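Local coordinates for protein member of DUF4221 family (Bacteroides vulgatus, PDB 3S9J) that is of unknown function but folds as a six-bladed beta-propeller belonging to the DUF4221 family, at residues Asn135-Lys141 / Ser202-Tyr207; Glu209-Val213 / Val224-Leu228. All coordinates share one frame; numbering follows the deposited sequence.

Contact 1: Asn135-Lys141 / Ser202-Tyr207. With FMT (formic acid), chain H.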
ATOM      1  N   ASN A 135      -1.324   0.218  -1.011  1.00 21.03           N
ATOM      2  CA  ASN A 135      -1.296   0.944   0.239  1.00 21.34           C
ATOM      3  C   ASN A 135      -1.485  -0.055   1.412  1.00 20.40           C
ATOM      4  O   ASN A 135      -2.543  -0.691   1.551  1.00 22.14           O
ATOM      5  CB  ASN A 135      -2.343   2.036   0.279  1.00 21.36           C
ATOM      6  CG  ASN A 135      -2.097   3.027   1.413  1.00 25.01           C
ATOM      7  OD1 ASN A 135      -0.946   3.278   1.765  1.00 25.72           O
ATOM      8  ND2 ASN A 135      -3.172   3.555   2.002  1.00 24.35           N
ATOM      9  N   ALA A 136      -0.443  -0.175   2.226  1.00 23.11           N
ATOM     10  CA  ALA A 136      -0.427  -1.066   3.384  1.00 21.71           C
ATOM     11  C   ALA A 136       0.503  -0.434   4.445  1.00 21.14           C
ATOM     12  O   ALA A 136       1.618  -0.879   4.651  1.00 22.51           O
ATOM     13  CB  ALA A 136       0.076  -2.414   2.980  1.00 21.92           C
ATOM     14  N   PRO A 137       0.044   0.632   5.076  1.00 22.39           N
ATOM     15  CA  PRO A 137       0.959   1.511   5.801  1.00 21.63           C
ATOM     16  C   PRO A 137       1.365   1.022   7.184  1.00 23.83           C
ATOM     17  O   PRO A 137       2.222   1.654   7.807  1.00 24.73           O
ATOM     18  CB  PRO A 137       0.142   2.801   5.967  1.00 22.17           C
ATOM     19  CG  PRO A 137      -1.283   2.307   5.984  1.00 26.74           C
ATOM     20  CD  PRO A 137      -1.300   1.230   4.962  1.00 23.73           C
ATOM     21  N   ALA A 138       0.722  -0.047   7.647  1.00 23.96           N
ATOM     22  CA  ALA A 138       0.708  -0.448   9.058  1.00 23.94           C
ATOM     23  C   ALA A 138       0.112   0.692   9.856  1.00 22.80           C
ATOM     24  O   ALA A 138      -0.207   1.764   9.324  1.00 23.61           O
ATOM     25  CB  ALA A 138       2.085  -0.832   9.560  1.00 20.74           C
ATOM     26  N   PHE A 139      -0.059   0.481  11.160  1.00 22.19           N
ATOM     27  CA  PHE A 139      -0.494   1.533  12.035  1.00 23.97           C
ATOM     28  C   PHE A 139      -0.057   1.190  13.471  1.00 25.05           C
ATOM     29  O   PHE A 139       0.300   0.028  13.782  1.00 24.64           O
ATOM     30  CB  PHE A 139      -1.996   1.819  11.939  1.00 26.12           C
ATOM     31  CG  PHE A 139      -2.898   0.639  12.283  1.00 26.21           C
ATOM     32  CD1 PHE A 139      -3.248  -0.289  11.311  1.00 28.13           C
ATOM     33  CD2 PHE A 139      -3.398   0.470  13.565  1.00 28.47           C
ATOM     34  CE1 PHE A 139      -4.069  -1.374  11.624  1.00 28.73           C
ATOM     35  CE2 PHE A 139      -4.241  -0.617  13.884  1.00 27.64           C
ATOM     36  CZ  PHE A 139      -4.582  -1.519  12.898  1.00 29.56           C
ATOM     37  N   ILE A 140      -0.008   2.213  14.297  1.00 27.61           N
ATOM     38  CA  ILE A 140       0.459   2.062  15.686  1.00 26.02           C
ATOM     39  C   ILE A 140      -0.665   2.485  16.603  1.00 29.02           C
ATOM     40  O   ILE A 140      -1.212   3.583  16.483  1.00 28.46           O
ATOM     41  CB  ILE A 140       1.774   2.835  15.959  1.00 26.52           C
ATOM     42  CG1 ILE A 140       2.904   2.260  15.083  1.00 30.13           C
ATOM     43  CG2 ILE A 140       2.188   2.783  17.477  1.00 27.98           C
ATOM     44  CD1 ILE A 140       4.240   2.954  15.201  1.00 32.34           C
ATOM     45  N   LYS A 141      -1.039   1.583  17.503  1.00 29.53           N
ATOM     46  CA  LYS A 141      -2.071   1.875  18.516  1.00 32.35           C
ATOM     47  C   LYS A 141      -1.537   1.341  19.840  1.00 34.43           C
ATOM     48  O   LYS A 141      -1.108   0.183  19.911  1.00 30.92           O
ATOM     49  CB  LYS A 141      -3.411   1.220  18.135  1.00 33.79           C
ATOM     50  CG  LYS A 141      -4.587   1.510  19.100  1.00 43.28           C
ATOM     51  CD  LYS A 141      -5.936   0.911  18.599  1.00 48.97           C
ATOM     52  CE  LYS A 141      -7.139   1.298  19.495  1.00 54.56           C
ATOM     53  NZ  LYS A 141      -8.504   0.811  18.966  1.00 53.18           N
ATOM     54  N   SER A 202      -5.845  -3.919   0.384  1.00 21.94           N
ATOM     55  CA  SER A 202      -5.188  -2.696   0.805  1.00 22.61           C
ATOM     56  C   SER A 202      -5.911  -2.187   2.035  1.00 22.23           C
ATOM     57  O   SER A 202      -7.068  -2.536   2.291  1.00 25.64           O
ATOM     58  CB  SER A 202      -5.233  -1.675  -0.351  1.00 22.25           C
ATOM     59  OG  SER A 202      -4.749  -0.375   0.011  1.00 22.36           O
ATOM     60  N   TYR A 203      -5.245  -1.371   2.839  1.00 22.62           N
ATOM     61  CA  TYR A 203      -5.908  -0.827   4.028  1.00 23.44           C
ATOM     62  C   TYR A 203      -5.285   0.522   4.341  1.00 24.20           C
ATOM     63  O   TYR A 203      -4.187   0.848   3.886  1.00 23.62           O
ATOM     64  CB  TYR A 203      -5.803  -1.791   5.235  1.00 23.11           C
ATOM     65  CG  TYR A 203      -4.402  -2.022   5.742  1.00 23.54           C
ATOM     66  CD1 TYR A 203      -3.606  -2.998   5.190  1.00 21.50           C
ATOM     67  CD2 TYR A 203      -3.881  -1.251   6.767  1.00 23.71           C
ATOM     68  CE1 TYR A 203      -2.297  -3.218   5.607  1.00 23.19           C
ATOM     69  CE2 TYR A 203      -2.594  -1.443   7.215  1.00 24.15           C
ATOM     70  CZ  TYR A 203      -1.787  -2.412   6.632  1.00 22.74           C
ATOM     71  OH  TYR A 203      -0.512  -2.616   7.067  1.00 25.06           O
ATOM     72  N   ASP A 204      -5.994   1.296   5.130  1.00 25.18           N
ATOM     73  CA  ASP A 204      -5.446   2.505   5.688  1.00 25.38           C
ATOM     74  C   ASP A 204      -6.057   2.721   7.064  1.00 26.38           C
ATOM     75  O   ASP A 204      -7.068   2.109   7.411  1.00 25.74           O
ATOM     76  CB  ASP A 204      -5.690   3.708   4.776  1.00 24.73           C
ATOM     77  CG  ASP A 204      -4.584   4.774   4.869  1.00 28.70           C
ATOM     78  OD1 ASP A 204      -3.783   4.766   5.843  1.00 27.15           O
ATOM     79  OD2 ASP A 204      -4.502   5.610   3.935  1.00 27.75           O
ATOM     80  N   TYR A 205      -5.415   3.582   7.841  1.00 26.86           N
ATOM     81  CA  TYR A 205      -5.829   3.834   9.212  1.00 26.46           C
ATOM     82  C   TYR A 205      -6.035   5.331   9.413  1.00 26.81           C
ATOM     83  O   TYR A 205      -5.156   6.117   9.135  1.00 27.55           O
ATOM     84  CB  TYR A 205      -4.816   3.288  10.217  1.00 27.72           C
ATOM     85  CG  TYR A 205      -5.382   3.205  11.635  1.00 27.81           C
ATOM     86  CD1 TYR A 205      -6.202   2.158  12.010  1.00 28.01           C
ATOM     87  CD2 TYR A 205      -5.086   4.175  12.600  1.00 31.07           C
ATOM     88  CE1 TYR A 205      -6.720   2.069  13.269  1.00 30.66           C
ATOM     89  CE2 TYR A 205      -5.607   4.084  13.876  1.00 33.61           C
ATOM     90  CZ  TYR A 205      -6.414   3.029  14.204  1.00 32.69           C
ATOM     91  OH  TYR A 205      -6.922   2.915  15.479  1.00 34.91           O
ATOM     92  N   ASN A 206      -7.208   5.680   9.907  1.00 28.95           N
ATOM     93  CA  ASN A 206      -7.648   7.052  10.136  1.00 30.12           C
ATOM     94  C   ASN A 206      -7.462   7.311  11.629  1.00 32.28           C
ATOM     95  O   ASN A 206      -8.212   6.795  12.453  1.00 32.79           O
ATOM     96  CB  ASN A 206      -9.122   7.124   9.691  1.00 29.69           C
ATOM     97  CG  ASN A 206      -9.855   8.387  10.137  1.00 33.31           C
ATOM     98  OD1 ASN A 206      -9.408   9.120  11.021  1.00 35.77           O
ATOM     99  ND2 ASN A 206     -11.010   8.627   9.527  1.00 34.11           N
ATOM    100  N   TYR A 207      -6.423   8.058  11.975  1.00 31.51           N
ATOM    101  CA  TYR A 207      -6.091   8.295  13.390  1.00 32.00           C
ATOM    102  C   TYR A 207      -7.066   9.240  14.068  1.00 34.13           C
ATOM    103  O   TYR A 207      -7.283   9.149  15.267  1.00 37.40           O
ATOM    104  CB  TYR A 207      -4.665   8.804  13.558  1.00 32.28           C
ATOM    105  CG  TYR A 207      -3.604   7.725  13.338  1.00 30.91           C
ATOM    106  CD1 TYR A 207      -3.247   6.854  14.378  1.00 31.44           C
ATOM    107  CD2 TYR A 207      -2.950   7.600  12.119  1.00 32.01           C
ATOM    108  CE1 TYR A 207      -2.291   5.883  14.202  1.00 30.64           C
ATOM    109  CE2 TYR A 207      -1.985   6.612  11.922  1.00 29.99           C
ATOM    110  CZ  TYR A 207      -1.645   5.771  12.983  1.00 32.55           C
ATOM    111  OH  TYR A 207      -0.690   4.790  12.822  1.00 32.45           O
TER
HETATM  112  C   FMT H 406      -4.856   4.910  17.982  1.00 53.87           C
HETATM  113  O1  FMT H 406      -5.743   4.619  17.174  1.00 48.05           O
HETATM  114  O2  FMT H 406      -3.753   5.373  17.665  1.00 55.00           O
HETATM  115  O   HOH W   1      -0.549   4.408   9.684  1.00 31.46           O
HETATM  116  O   HOH W   2      -9.076   1.402  16.216  1.00 35.70           O

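Contact 2: Glu209-Val213 / Val224-Leu228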
ATOM      1  N   GLU A 209     -10.315   9.240  13.822  1.00 36.96           N
ATOM      2  CA  GLU A 209     -11.460   8.468  14.322  1.00 37.79           C
ATOM      3  C   GLU A 209     -11.059   7.094  14.841  1.00 37.07           C
ATOM      4  O   GLU A 209     -11.935   6.317  15.211  1.00 39.94           O
ATOM      5  CB  GLU A 209     -12.521   8.287  13.221  1.00 38.27           C
ATOM      6  CG  GLU A 209     -13.062   9.572  12.630  1.00 39.68           C
ATOM      7  CD  GLU A 209     -13.857  10.404  13.639  1.00 47.47           C
ATOM      8  OE1 GLU A 209     -14.247   9.868  14.696  1.00 44.93           O
ATOM      9  OE2 GLU A 209     -14.093  11.591  13.359  1.00 51.59           O
ATOM     10  N   SER A 210      -9.760   6.793  14.859  1.00 36.28           N
ATOM     11  CA  SER A 210      -9.258   5.476  15.275  1.00 36.66           C
ATOM     12  C   SER A 210      -9.975   4.371  14.500  1.00 35.59           C
ATOM     13  O   SER A 210     -10.611   3.462  15.066  1.00 36.09           O
ATOM     14  CB  SER A 210      -9.389   5.316  16.802  1.00 38.86           C
ATOM     15  OG  SER A 210      -8.391   6.106  17.416  1.00 38.61           O
ATOM     16  N   ARG A 211      -9.869   4.477  13.176  1.00 33.54           N
ATOM     17  CA  ARG A 211     -10.717   3.736  12.267  1.00 32.55           C
ATOM     18  C   ARG A 211      -9.872   3.073  11.168  1.00 31.37           C
ATOM     19  O   ARG A 211      -9.112   3.732  10.473  1.00 31.67           O
ATOM     20  CB  ARG A 211     -11.749   4.700  11.657  1.00 33.01           C
ATOM     21  CG  ARG A 211     -12.649   4.139  10.598  1.00 34.28           C
ATOM     22  CD  ARG A 211     -13.753   5.130  10.249  1.00 36.21           C
ATOM     23  NE  ARG A 211     -14.731   5.193  11.338  1.00 36.31           N
ATOM     24  CZ  ARG A 211     -15.522   6.222  11.602  1.00 43.63           C
ATOM     25  NH1 ARG A 211     -15.491   7.318  10.856  1.00 39.89           N
ATOM     26  NH2 ARG A 211     -16.350   6.148  12.632  1.00 45.01           N
ATOM     27  N   LEU A 212     -10.060   1.766  11.030  1.00 31.14           N
ATOM     28  CA  LEU A 212      -9.369   0.942  10.057  1.00 28.06           C
ATOM     29  C   LEU A 212     -10.323   0.678   8.913  1.00 28.39           C
ATOM     30  O   LEU A 212     -11.472   0.307   9.135  1.00 27.87           O
ATOM     31  CB  LEU A 212      -8.992  -0.381  10.674  1.00 29.57           C
ATOM     32  CG  LEU A 212      -8.354  -1.449   9.777  1.00 27.12           C
ATOM     33  CD1 LEU A 212      -7.009  -0.970   9.201  1.00 26.82           C
ATOM     34  CD2 LEU A 212      -8.181  -2.745  10.598  1.00 30.20           C
ATOM     35  N   VAL A 213      -9.826   0.833   7.693  1.00 29.39           N
ATOM     36  CA  VAL A 213     -10.617   0.590   6.474  1.00 28.35           C
ATOM     37  C   VAL A 213      -9.793  -0.359   5.596  1.00 26.72           C
ATOM     38  O   VAL A 213      -8.616  -0.103   5.370  1.00 27.69           O
ATOM     39  CB  VAL A 213     -10.907   1.907   5.716  1.00 28.87           C
ATOM     40  CG1 VAL A 213     -11.802   1.631   4.466  1.00 28.41           C
ATOM     41  CG2 VAL A 213     -11.532   2.952   6.682  1.00 37.06           C
ATOM     42  N   VAL A 224     -14.875  -1.811   7.460  1.00 32.97           N
ATOM     43  CA  VAL A 224     -14.502  -0.756   8.393  1.00 31.24           C
ATOM     44  C   VAL A 224     -14.707  -1.226   9.825  1.00 33.77           C
ATOM     45  O   VAL A 224     -15.696  -1.882  10.135  1.00 33.76           O
ATOM     46  CB  VAL A 224     -15.328   0.526   8.153  1.00 32.66           C
ATOM     47  CG1 VAL A 224     -14.983   1.641   9.194  1.00 34.41           C
ATOM     48  CG2 VAL A 224     -15.191   1.010   6.706  1.00 32.07           C
ATOM     49  N   THR A 225     -13.765  -0.887  10.699  1.00 32.75           N
ATOM     50  CA  THR A 225     -13.919  -1.158  12.118  1.00 34.30           C
ATOM     51  C   THR A 225     -13.272  -0.054  12.945  1.00 33.77           C
ATOM     52  O   THR A 225     -12.213   0.432  12.604  1.00 34.13           O
ATOM     53  CB  THR A 225     -13.336  -2.541  12.538  1.00 35.26           C
ATOM     54  OG1 THR A 225     -13.572  -2.757  13.947  1.00 35.37           O
ATOM     55  CG2 THR A 225     -11.897  -2.637  12.244  1.00 31.61           C
ATOM     56  N   ASP A 226     -13.948   0.336  14.018  1.00 36.21           N
ATOM     57  CA  ASP A 226     -13.477   1.371  14.955  1.00 38.60           C
ATOM     58  C   ASP A 226     -12.920   0.821  16.270  1.00 40.20           C
ATOM     59  O   ASP A 226     -12.382   1.595  17.083  1.00 41.40           O
ATOM     60  CB  ASP A 226     -14.633   2.320  15.299  1.00 42.05           C
ATOM     61  CG  ASP A 226     -15.138   3.070  14.103  1.00 45.45           C
ATOM     62  OD1 ASP A 226     -14.399   3.191  13.106  1.00 46.81           O
ATOM     63  OD2 ASP A 226     -16.269   3.554  14.158  1.00 46.93           O
ATOM     64  N   ASP A 227     -13.093  -0.478  16.509  1.00 38.92           N
ATOM     65  CA  ASP A 227     -12.634  -1.115  17.756  1.00 39.71           C
ATOM     66  C   ASP A 227     -11.819  -2.391  17.485  1.00 38.89           C
ATOM     67  O   ASP A 227     -11.604  -3.194  18.381  1.00 38.40           O
ATOM     68  CB  ASP A 227     -13.818  -1.402  18.683  1.00 41.45           C
ATOM     69  CG  ASP A 227     -14.825  -2.386  18.092  1.00 42.77           C
ATOM     70  OD1 ASP A 227     -14.710  -2.777  16.905  1.00 40.00           O
ATOM     71  OD2 ASP A 227     -15.748  -2.764  18.834  1.00 45.68           O
ATOM     72  N   LEU A 228     -11.356  -2.555  16.245  1.00 35.91           N
ATOM     73  CA  LEU A 228     -10.559  -3.727  15.859  1.00 35.77           C
ATOM     74  C   LEU A 228     -11.278  -5.034  16.165  1.00 36.91           C
ATOM     75  O   LEU A 228     -10.658  -6.020  16.564  1.00 37.37           O
ATOM     76  CB  LEU A 228      -9.187  -3.680  16.551  1.00 35.32           C
ATOM     77  CG  LEU A 228      -8.343  -2.442  16.247  1.00 36.98           C
ATOM     78  CD1 LEU A 228      -7.098  -2.440  17.137  1.00 42.09           C
ATOM     79  CD2 LEU A 228      -7.961  -2.420  14.781  1.00 34.47           C
TER
HETATM   80  O   HOH W   3     -12.553   4.328  17.102  1.00 44.20           O

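Contact 1: Asn135-Lys141 / Ser202-Tyr207
Two neighbouring blades of the beta-propeller meet where the first strand of one, 139-141, and the residues before it, 135-138, pack against the first strand of the next, 201-206, with N135 O gripped by two donors at one end. S202 OG lies 2.7 Å from N135 O, in the carbonyl plane on a lone pair, while Y203 N approaches the same oxygen tilted from that plane, at 3.1 Å. The N135 amide adds a weak bond from ND2 to D204 OD2, but its stronger partner is I270 O, in the blade that follows. With CG held between the backbone N and the carbonyl carbon (chi1 65°), the Y203 ring packs against 136-138, with A136 CA and P137 CD over one of its faces as CH-pi contacts, P137 CD 4.1 Å from the ring centroid. Its hydroxyl accepts the A138 N-H, OH to N 2.9 Å. A phenylalanine at this position would keep the ring but lack the hydroxyl, and would probably leave A138 N without this acceptor and this segment less firmly tied to the adjacent blade. The axes of 139-141 and 202-206 come within 8.5 Å, at 41°, so side chains rather than a shared ladder of backbone bonds join the blades further along. There the F139 and Y205 rings form an offset stack, centroids 4.2 Å apart and planes within 3°. One edge of Y205 is directed at the face of Y207, whose OH accepts from I140 N at 3.0 Å in a nearly straight bond and shares a water with A138 O. Y205 OH donates to O1 of a formic acid molecule, 2.7 Å away, and accepts from a water that in turn accepts a hydrogen bond from K141 NZ.

Contact 2: Glu209-Val213 / Val224-Leu228
The R211 guanidinium meets the D226 carboxylate along its edge, and E209 CB lies over one of its faces, offset toward the rim. The grip is side-on and bidentate: NE reaches D226 OD1 at 2.7 Å, and NH2 reaches D226 OD2 at 3.0 Å with a nearly straight N-H...O angle of 173°. Both oxygens are met on the syn side, although the two planes are turned 35° apart. Because the arginine chain bends at chi3 (-73°), its head comes alongside D226, while CG packs on V224 CG1 at 3.7 Å.

Next to this pair, the strands form the antiparallel hairpin 211-216/221-225. L212 and T225 are its hydrogen-bonded pair, each backbone N lying 3.0 Å from the other residue's O. V213 and V224 form the next, non-hydrogen-bonded pair, V213 CG1 4.1 Å from V224 CG2. On the face bearing L212 and T225, L212 CD2 also touches L228 CD2. S210 and R211 together face N206 in a G1 beta bulge, and a water hydrogen-bonded to E209 O and D226 O bridges the end of the ladder.

D226 OD2 also forms a salt bridge with R232, so the carboxylate is shared by two arginines; this should stabilise its negative charge and link strands 211-216 and 231-235 through the residue that follows strand 221-225.

The two contacts are joined through the hairpin that links strands 201-206 and 211-216, their centres about 10 Å apart. Contact 1 binds the blade to its neighbour, whereas contact 2 lies within the blade, farther from the chain centre (about 17 Å, against about 9 Å, measured from contact centres). Probable backbone hydrogen bonds connect them: N206 N to R211 O at 2.8 Å and D204 N to V213 O at 3.0 Å. Y205 OH also packs 3.5 Å from S210 CA, and the formic acid beside contact 1, probably from the crystallisation liquor, is hydrogen-bonded to S210 OG as well. No residue of either contact ligates the sodium ions.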